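Long-range contacts in post-proline cleaving enzyme (PDB 4HVT), which probably acts as a serine endopeptidase of the prolyl oligopeptidase family, cutting peptides after proline: residues S290-Q295 with W304-D309; S321-H326 with L340-T345; G81-F86 with T100-Y105. All blocks are in the same frame, centred on the assembly; numbering follows the deposited sequence.

Interaction 1 (S290-Q295 with W304-D309)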
# COMPACT_ATOMS: atom_id res chain seq x y z
N SER A 290 12.92 -20.06 -1.06
CA SER A 290 11.77 -19.72 -1.87
C SER A 290 10.94 -18.55 -1.36
O SER A 290 10.28 -17.90 -2.15
CB SER A 290 10.86 -20.94 -2.04
OG SER A 290 10.33 -21.38 -0.80
N ASP A 291 11.04 -18.24 -0.05
CA ASP A 291 10.32 -17.11 0.54
C ASP A 291 11.24 -15.94 0.87
O ASP A 291 10.80 -14.99 1.50
CB ASP A 291 9.47 -17.50 1.75
CG ASP A 291 10.25 -18.26 2.83
OD1 ASP A 291 11.46 -18.57 2.70
OD2 ASP A 291 9.62 -18.50 3.89
N ALA A 292 12.50 -16.00 0.42
CA ALA A 292 13.38 -14.82 0.49
C ALA A 292 13.00 -13.84 -0.62
O ALA A 292 12.54 -14.27 -1.68
CB ALA A 292 14.82 -15.24 0.41
N THR A 293 13.14 -12.53 -0.37
CA THR A 293 12.76 -11.49 -1.31
C THR A 293 13.88 -10.50 -1.60
O THR A 293 14.66 -10.14 -0.72
CB THR A 293 11.52 -10.71 -0.82
OG1 THR A 293 11.73 -10.27 0.51
CG2 THR A 293 10.29 -11.63 -0.90
N LEU A 294 14.00 -10.14 -2.87
CA LEU A 294 14.96 -9.14 -3.29
C LEU A 294 14.56 -7.77 -2.83
O LEU A 294 13.47 -7.29 -3.09
CB LEU A 294 15.08 -9.15 -4.82
CG LEU A 294 16.05 -8.11 -5.44
CD1 LEU A 294 17.51 -8.36 -4.99
CD2 LEU A 294 15.86 -8.20 -6.97
N GLN A 295 15.49 -7.11 -2.16
CA GLN A 295 15.22 -5.78 -1.56
C GLN A 295 15.96 -4.60 -2.17
O GLN A 295 15.72 -3.43 -1.83
CB GLN A 295 15.53 -5.82 -0.06
CG GLN A 295 14.63 -6.79 0.70
CD GLN A 295 13.21 -6.38 0.68
OE1 GLN A 295 12.88 -5.17 0.65
NE2 GLN A 295 12.31 -7.35 0.63
N TRP A 304 18.89 -9.41 0.12
CA TRP A 304 17.77 -10.30 0.22
C TRP A 304 17.32 -10.40 1.67
O TRP A 304 18.13 -10.55 2.60
CB TRP A 304 18.12 -11.68 -0.31
CG TRP A 304 18.25 -11.73 -1.80
CD1 TRP A 304 19.26 -11.18 -2.54
CD2 TRP A 304 17.35 -12.34 -2.75
NE1 TRP A 304 19.02 -11.36 -3.90
CE2 TRP A 304 17.86 -12.09 -4.05
CE3 TRP A 304 16.12 -13.06 -2.63
CZ2 TRP A 304 17.23 -12.57 -5.21
CZ3 TRP A 304 15.51 -13.51 -3.78
CH2 TRP A 304 16.08 -13.29 -5.06
N LEU A 305 16.02 -10.27 1.85
CA LEU A 305 15.36 -10.44 3.14
C LEU A 305 14.89 -11.87 3.31
O LEU A 305 14.32 -12.42 2.38
CB LEU A 305 14.14 -9.52 3.24
CG LEU A 305 13.25 -9.58 4.48
CD1 LEU A 305 14.07 -9.16 5.69
CD2 LEU A 305 12.00 -8.74 4.30
N LEU A 306 15.08 -12.40 4.51
CA LEU A 306 14.60 -13.74 4.86
C LEU A 306 13.26 -13.68 5.57
O LEU A 306 13.10 -12.94 6.52
CB LEU A 306 15.64 -14.49 5.70
CG LEU A 306 17.07 -14.55 5.17
CD1 LEU A 306 17.92 -15.47 6.03
CD2 LEU A 306 17.11 -14.96 3.69
N ARG A 307 12.34 -14.53 5.13
CA ARG A 307 11.07 -14.71 5.84
C ARG A 307 11.15 -15.92 6.80
O ARG A 307 10.36 -16.03 7.76
CB ARG A 307 9.93 -14.90 4.80
CG ARG A 307 8.64 -15.36 5.43
CD ARG A 307 7.46 -15.12 4.49
NE ARG A 307 6.27 -15.86 4.93
CZ ARG A 307 5.37 -15.44 5.81
NH1 ARG A 307 5.53 -14.27 6.41
NH2 ARG A 307 4.33 -16.24 6.17
N SER A 308 12.02 -16.89 6.48
CA SER A 308 12.24 -18.06 7.31
C SER A 308 13.71 -18.21 7.65
O SER A 308 14.58 -17.65 6.94
CB SER A 308 11.74 -19.32 6.59
OG SER A 308 10.36 -19.22 6.32
N ASP A 309 13.98 -19.00 8.70
CA ASP A 309 15.39 -19.32 9.03
C ASP A 309 16.02 -20.04 7.84
O ASP A 309 15.35 -20.81 7.14
CB ASP A 309 15.50 -20.29 10.21
CG ASP A 309 15.02 -19.71 11.52
OD1 ASP A 309 14.82 -18.48 11.67
OD2 ASP A 309 14.81 -20.58 12.43
O HOH W 1 13.32 -16.71 3.57
O HOH W 2 11.11 -12.25 2.33
O HOH W 3 6.90 -18.55 4.24
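Ser308 and Asp291 meet through a short hydrogen bond, OG of Ser308 giving its proton to OD2 of Asp291 at 2.6 Å on the syn side of the carboxylate. Asp291 CG lies between its own backbone N and carbonyl carbon (chi1 53°), on the side of segment 304-309. Two waters widen this grip: one joins Asp291 OD1 to the backbone N of Arg307, the other joins OD2 to Arg307 NE. The guanidinium is thus bridged rather than salt-bridged, its plane 86° from the carboxylate, while its NH1 bonds to His527.

Farther along, Thr293 and Leu305 form an antiparallel hydrogen-bonded pair, Thr293 N to Leu305 O at 3.0 Å and Leu305 N to Thr293 O at 2.9 Å. A third water receives from Thr293 OG1 and donates to the carbonyls of Asp291 and Leu305. OG1 also accepts from Gln295 NE2 at 3.0 Å, a bond in the amide plane; the glutamine, bent at chi2, slants across Leu305, its CG 3.8 Å from Leu305 CB.

On the sheet face of Leu294 and Trp304, the leucine backbone and CB lie over the indole; CB stands 4.1 Å from the centroid of the six-membered ring, a CH-pi contact. Ala292 CB meets Trp304 CE3 and Leu306 CD2, both at 4.0 Å. The ring NE1 is buried against Leu294 CD1 without a polar partner. In this propeller hairpin, strand pairing gives way at the open end to a water-linked carboxylate, which may be stabilised in its charged form by the nearby arginine.

Interaction 2 (S321-H326 with L340-T345)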
# COMPACT_ATOMS: atom_id res chain seq x y z
N SER A 321 16.39 -11.58 8.89
CA SER A 321 17.71 -11.10 8.55
C SER A 321 17.80 -10.60 7.12
O SER A 321 17.03 -10.99 6.25
CB SER A 321 18.78 -12.22 8.73
OG SER A 321 18.79 -12.73 10.08
N LEU A 322 18.77 -9.71 6.92
CA LEU A 322 19.11 -9.24 5.59
C LEU A 322 20.49 -9.76 5.24
O LEU A 322 21.43 -9.57 5.98
CB LEU A 322 19.11 -7.72 5.53
CG LEU A 322 19.15 -7.17 4.07
CD1 LEU A 322 17.77 -7.22 3.41
CD2 LEU A 322 19.67 -5.72 4.07
N VAL A 323 20.60 -10.40 4.08
CA VAL A 323 21.91 -10.82 3.59
C VAL A 323 22.25 -10.11 2.25
O VAL A 323 21.35 -9.52 1.60
CB VAL A 323 21.94 -12.35 3.31
CG1 VAL A 323 21.57 -13.17 4.56
CG2 VAL A 323 20.99 -12.70 2.15
N ALA A 324 23.54 -10.08 1.93
CA ALA A 324 24.00 -9.54 0.71
C ALA A 324 24.90 -10.55 0.07
O ALA A 324 25.58 -11.33 0.76
CB ALA A 324 24.79 -8.29 0.96
N LEU A 325 24.89 -10.53 -1.25
CA LEU A 325 25.78 -11.40 -2.04
C LEU A 325 26.00 -10.81 -3.42
O LEU A 325 25.21 -10.06 -3.98
CB LEU A 325 25.27 -12.83 -2.19
CG LEU A 325 23.94 -13.16 -2.87
CD1 LEU A 325 23.78 -14.62 -3.23
CD2 LEU A 325 22.69 -12.68 -2.07
N HIS A 326 27.09 -11.20 -4.00
CA HIS A 326 27.32 -10.86 -5.42
C HIS A 326 26.28 -11.51 -6.31
O HIS A 326 25.86 -12.66 -6.07
CB HIS A 326 28.70 -11.33 -5.88
CG HIS A 326 29.14 -10.68 -7.16
ND1 HIS A 326 29.05 -11.29 -8.40
CD2 HIS A 326 29.75 -9.49 -7.38
CE1 HIS A 326 29.51 -10.47 -9.32
NE2 HIS A 326 29.93 -9.36 -8.73
N LEU A 340 28.40 -14.56 0.35
CA LEU A 340 27.24 -14.18 1.15
C LEU A 340 27.66 -13.60 2.49
O LEU A 340 28.54 -14.16 3.16
CB LEU A 340 26.29 -15.37 1.30
CG LEU A 340 25.07 -15.02 2.13
CD1 LEU A 340 23.83 -15.56 1.40
CD2 LEU A 340 25.20 -15.55 3.56
N LYS A 341 27.06 -12.46 2.86
CA LYS A 341 27.35 -11.79 4.11
C LYS A 341 26.03 -11.45 4.77
O LYS A 341 25.08 -11.17 4.10
CB LYS A 341 28.12 -10.54 3.86
CG LYS A 341 29.47 -10.78 3.20
CD LYS A 341 30.39 -11.36 4.22
CE LYS A 341 31.82 -11.45 3.75
NZ LYS A 341 32.56 -12.00 4.91
N ILE A 342 26.01 -11.43 6.10
CA ILE A 342 24.81 -11.03 6.83
C ILE A 342 24.93 -9.57 7.26
O ILE A 342 25.90 -9.17 7.94
CB ILE A 342 24.62 -11.89 8.08
CG1 ILE A 342 24.42 -13.35 7.66
CG2 ILE A 342 23.49 -11.38 8.91
CD1 ILE A 342 24.79 -14.32 8.74
N LEU A 343 24.00 -8.77 6.83
CA LEU A 343 24.04 -7.31 7.11
C LEU A 343 23.13 -6.85 8.23
O LEU A 343 23.33 -5.75 8.76
CB LEU A 343 23.75 -6.51 5.88
CG LEU A 343 24.89 -6.77 4.85
CD1 LEU A 343 24.65 -5.84 3.71
CD2 LEU A 343 26.27 -6.61 5.44
N PHE A 344 22.17 -7.66 8.60
CA PHE A 344 21.20 -7.30 9.64
C PHE A 344 20.71 -8.57 10.27
O PHE A 344 20.30 -9.47 9.57
CB PHE A 344 20.04 -6.53 9.01
CG PHE A 344 18.87 -6.26 9.93
CD1 PHE A 344 19.02 -5.40 11.02
CD2 PHE A 344 17.64 -6.84 9.74
CE1 PHE A 344 17.96 -5.16 11.89
CE2 PHE A 344 16.57 -6.56 10.60
CZ PHE A 344 16.73 -5.72 11.67
N THR A 345 20.75 -8.60 11.59
CA THR A 345 20.31 -9.76 12.38
C THR A 345 19.44 -9.13 13.45
O THR A 345 19.95 -8.54 14.36
CB THR A 345 21.50 -10.50 13.05
OG1 THR A 345 22.46 -10.95 12.06
CG2 THR A 345 21.00 -11.69 13.90
O HOH W 4 21.30 -13.33 11.04
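Leu322 and Phe344, a register pair, bring their CB atoms to 3.8 Å from each other; in both, CG stands anti to the backbone N (chi1 -167° and 171°). Val323 instead has CG1 anti to its carbonyl carbon (chi1 -57°), and this branch lies 4.2 Å from Ile342 CG1. Its CG2, between N and the carbonyl carbon, approaches Leu340 CD1 in one of the two conformers of Leu340, the two side chains passing at a slant.

Between the Leu322-Phe344 pair and the Val323-Ile342 pair the register slips by one residue. This is a classic beta bulge in which Leu343 and Phe344 lie together opposite Leu322, and the carbonyl of Leu322 takes two amides: Leu343 N at 2.8 Å and, weakly, Phe344 N at 3.3 Å. Leu322 N returns a bond to Phe344 O, with the donor tilted from the carbonyl plane. Past the bulge, regular pairing resumes, with Ala324 N bonded to Lys341 O at 2.9 Å and Lys341 N to Ala324 O at 2.8 Å. The extra residue also brings Leu343 CD1 to 3.7 Å from Ala324 CB. At the other end a water links Ser321 OG to Thr345 OG1, while the serine hydroxyl is also bonded to Lys318 O.

The pair forms one side of a four-stranded antiparallel sheet in the beta-propeller, 341-344 being one of its two edge strands. Strand 301-305 lies on the other flank of 322-326, where Trp304 touches Val323 and Leu325. Leu322 and Phe344 pack against Phe352 of strand 350-357, in the following sheet.

Interaction 3 (G81-F86 with T100-Y105). With EDO (1,2-ethanediol), chain C.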
# COMPACT_ATOMS: atom_id res chain seq x y z
N GLY A 81 19.24 16.83 -11.63
CA GLY A 81 19.18 18.26 -11.24
C GLY A 81 17.78 18.82 -11.05
O GLY A 81 17.61 20.03 -10.82
N TYR A 82 16.77 17.96 -11.19
CA TYR A 82 15.37 18.36 -11.02
C TYR A 82 14.71 17.51 -9.97
O TYR A 82 15.02 16.33 -9.83
CB TYR A 82 14.59 18.17 -12.34
CG TYR A 82 14.87 19.16 -13.39
CD1 TYR A 82 15.96 19.01 -14.22
CD2 TYR A 82 14.06 20.27 -13.58
CE1 TYR A 82 16.26 19.93 -15.19
CE2 TYR A 82 14.34 21.20 -14.57
CZ TYR A 82 15.45 21.01 -15.37
OH TYR A 82 15.75 21.93 -16.35
N VAL A 83 13.71 18.08 -9.29
CA VAL A 83 12.81 17.35 -8.45
C VAL A 83 11.51 17.21 -9.18
O VAL A 83 10.96 18.18 -9.72
CB VAL A 83 12.49 18.11 -7.13
CG1 VAL A 83 11.49 17.34 -6.31
CG2 VAL A 83 13.80 18.35 -6.39
N TYR A 84 11.07 15.96 -9.24
CA TYR A 84 9.79 15.54 -9.85
C TYR A 84 8.73 15.36 -8.77
O TYR A 84 8.99 14.84 -7.70
CB TYR A 84 9.98 14.26 -10.67
CG TYR A 84 10.83 14.46 -11.88
CD1 TYR A 84 12.20 14.61 -11.78
CD2 TYR A 84 10.25 14.55 -13.18
CE1 TYR A 84 12.98 14.86 -12.90
CE2 TYR A 84 11.02 14.82 -14.30
CZ TYR A 84 12.39 14.97 -14.16
OH TYR A 84 13.19 15.24 -15.27
N ASN A 85 7.50 15.78 -9.07
CA ASN A 85 6.41 15.82 -8.10
C ASN A 85 5.12 15.51 -8.83
O ASN A 85 4.96 15.86 -10.01
CB ASN A 85 6.37 17.22 -7.43
CG ASN A 85 5.10 17.51 -6.67
OD1 ASN A 85 4.28 18.30 -7.11
ND2 ASN A 85 4.94 16.89 -5.52
N PHE A 86 4.19 14.88 -8.11
CA PHE A 86 2.86 14.69 -8.61
C PHE A 86 1.90 15.45 -7.71
O PHE A 86 1.86 15.18 -6.50
CB PHE A 86 2.44 13.21 -8.68
CG PHE A 86 1.19 13.03 -9.48
CD1 PHE A 86 1.23 13.16 -10.86
CD2 PHE A 86 0.00 12.81 -8.86
CE1 PHE A 86 0.08 13.09 -11.61
CE2 PHE A 86 -1.17 12.70 -9.60
CZ PHE A 86 -1.12 12.84 -10.98
N THR A 100 10.84 20.74 -11.02
CA THR A 100 11.54 22.01 -10.79
C THR A 100 13.01 21.75 -10.48
O THR A 100 13.39 20.71 -9.90
CB THR A 100 10.88 22.82 -9.65
OG1 THR A 100 11.23 24.20 -9.75
CG2 THR A 100 11.30 22.33 -8.31
N LEU A 101 13.86 22.70 -10.85
CA LEU A 101 15.26 22.61 -10.49
C LEU A 101 15.42 22.42 -8.97
O LEU A 101 14.70 23.03 -8.18
CB LEU A 101 15.97 23.88 -10.95
CG LEU A 101 16.06 24.05 -12.48
CD1 LEU A 101 16.45 25.44 -12.90
CD2 LEU A 101 17.08 23.04 -13.00
N VAL A 102 16.39 21.59 -8.57
CA VAL A 102 16.61 21.26 -7.20
C VAL A 102 16.86 22.58 -6.44
O VAL A 102 16.39 22.74 -5.31
CB VAL A 102 17.81 20.28 -6.98
CG1 VAL A 102 18.11 20.15 -5.51
CG2 VAL A 102 17.53 18.90 -7.51
N ASP A 103 17.57 23.53 -7.05
CA ASP A 103 17.79 24.82 -6.36
C ASP A 103 16.49 25.58 -6.02
O ASP A 103 16.46 26.36 -5.06
CB ASP A 103 18.70 25.74 -7.17
CG ASP A 103 20.18 25.45 -6.98
OD1 ASP A 103 20.56 24.37 -6.48
OD2 ASP A 103 21.00 26.33 -7.33
N ASN A 104 15.45 25.42 -6.81
CA ASN A 104 14.16 26.06 -6.57
C ASN A 104 13.34 25.37 -5.51
O ASN A 104 12.41 25.96 -4.98
CB ASN A 104 13.30 26.10 -7.83
CG ASN A 104 13.89 26.95 -8.91
OD1 ASN A 104 14.60 27.91 -8.64
ND2 ASN A 104 13.59 26.61 -10.16
N TYR A 105 13.64 24.10 -5.26
CA TYR A 105 12.78 23.25 -4.41
C TYR A 105 12.81 23.71 -2.97
O TYR A 105 11.89 23.41 -2.21
CB TYR A 105 13.19 21.76 -4.53
CG TYR A 105 12.28 20.81 -3.85
CD1 TYR A 105 10.93 20.65 -4.27
CD2 TYR A 105 12.75 19.99 -2.87
CE1 TYR A 105 10.12 19.72 -3.68
CE2 TYR A 105 11.95 19.02 -2.28
CZ TYR A 105 10.64 18.90 -2.70
OH TYR A 105 9.88 17.90 -2.13
C1 EDO C . -0.06 17.02 -3.13
O1 EDO C . -0.80 16.36 -4.18
C2 EDO C . 1.36 16.43 -3.09
O2 EDO C . 2.17 16.81 -4.22
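Val83 lies over the ring of Tyr105 where a beta hairpin of the propeller domain, strands 82-87 and 96-101, runs into a weakly bonded helical turn around 102-105. This is the close-packed side. Val83 CG1, anti to its backbone N (chi1 178°), stands 3.9 Å from the ring centroid of Tyr105 as a CH-pi contact, displaced toward the rim, while CG2 touches Tyr105 CG and meets Val102 CG2 at 3.9 Å. The phenol oxygen of Tyr105 is tied to Pro74 O, and Trp112 also packs on this tyrosine. The backbone pairing of Val83 with Thr100 is close: Val83 N reaches Thr100 O at 2.7 Å and Thr100 N returns to Val83 O at 2.9 Å.

The other side is more open. Leu101, an exposed residue, sets its CD2 over one face of the Tyr82 ring, 3.8 Å from the centroid and offset to the rim; Arg99 makes a cation-pi contact with the same tyrosine. Gly81, also exposed, has a positive phi of 87° as the chain enters the strand. Its carbonyl receives Val102 N at 3.0 Å, the donor standing 38° above the carbonyl plane, and so ties Val102 to the strand start. Away from both, farther along strand 82-87, a 1,2-ethanediol, probably from crystallisation, accepts from Asn85 ND2 through its O2, and the same O2 donates to Phe86 O at 2.8 Å.

How the interactions relate
Interactions 1 and 2 belong to one four-stranded antiparallel sheet of the propeller. They meet where strand 301-305 lies beside 322-326, with Trp304 N 2.9 Å from Val323 O, and their centres are 11 Å apart. Interaction 3 lies in another sheet, its centre about 35 Å from the centres of both. All three are partly buried, but interaction 1 has no exposed touching residue, while interactions 2 and 3 include exposed ones. Interaction 1 combines a face where Leu294 lies over an indole with a water-rich polar end; interaction 2 joins an inner strand to an edge strand through a bulge and aliphatic contacts. Interaction 3 couples strand pairing to a helical turn through two aromatic rings.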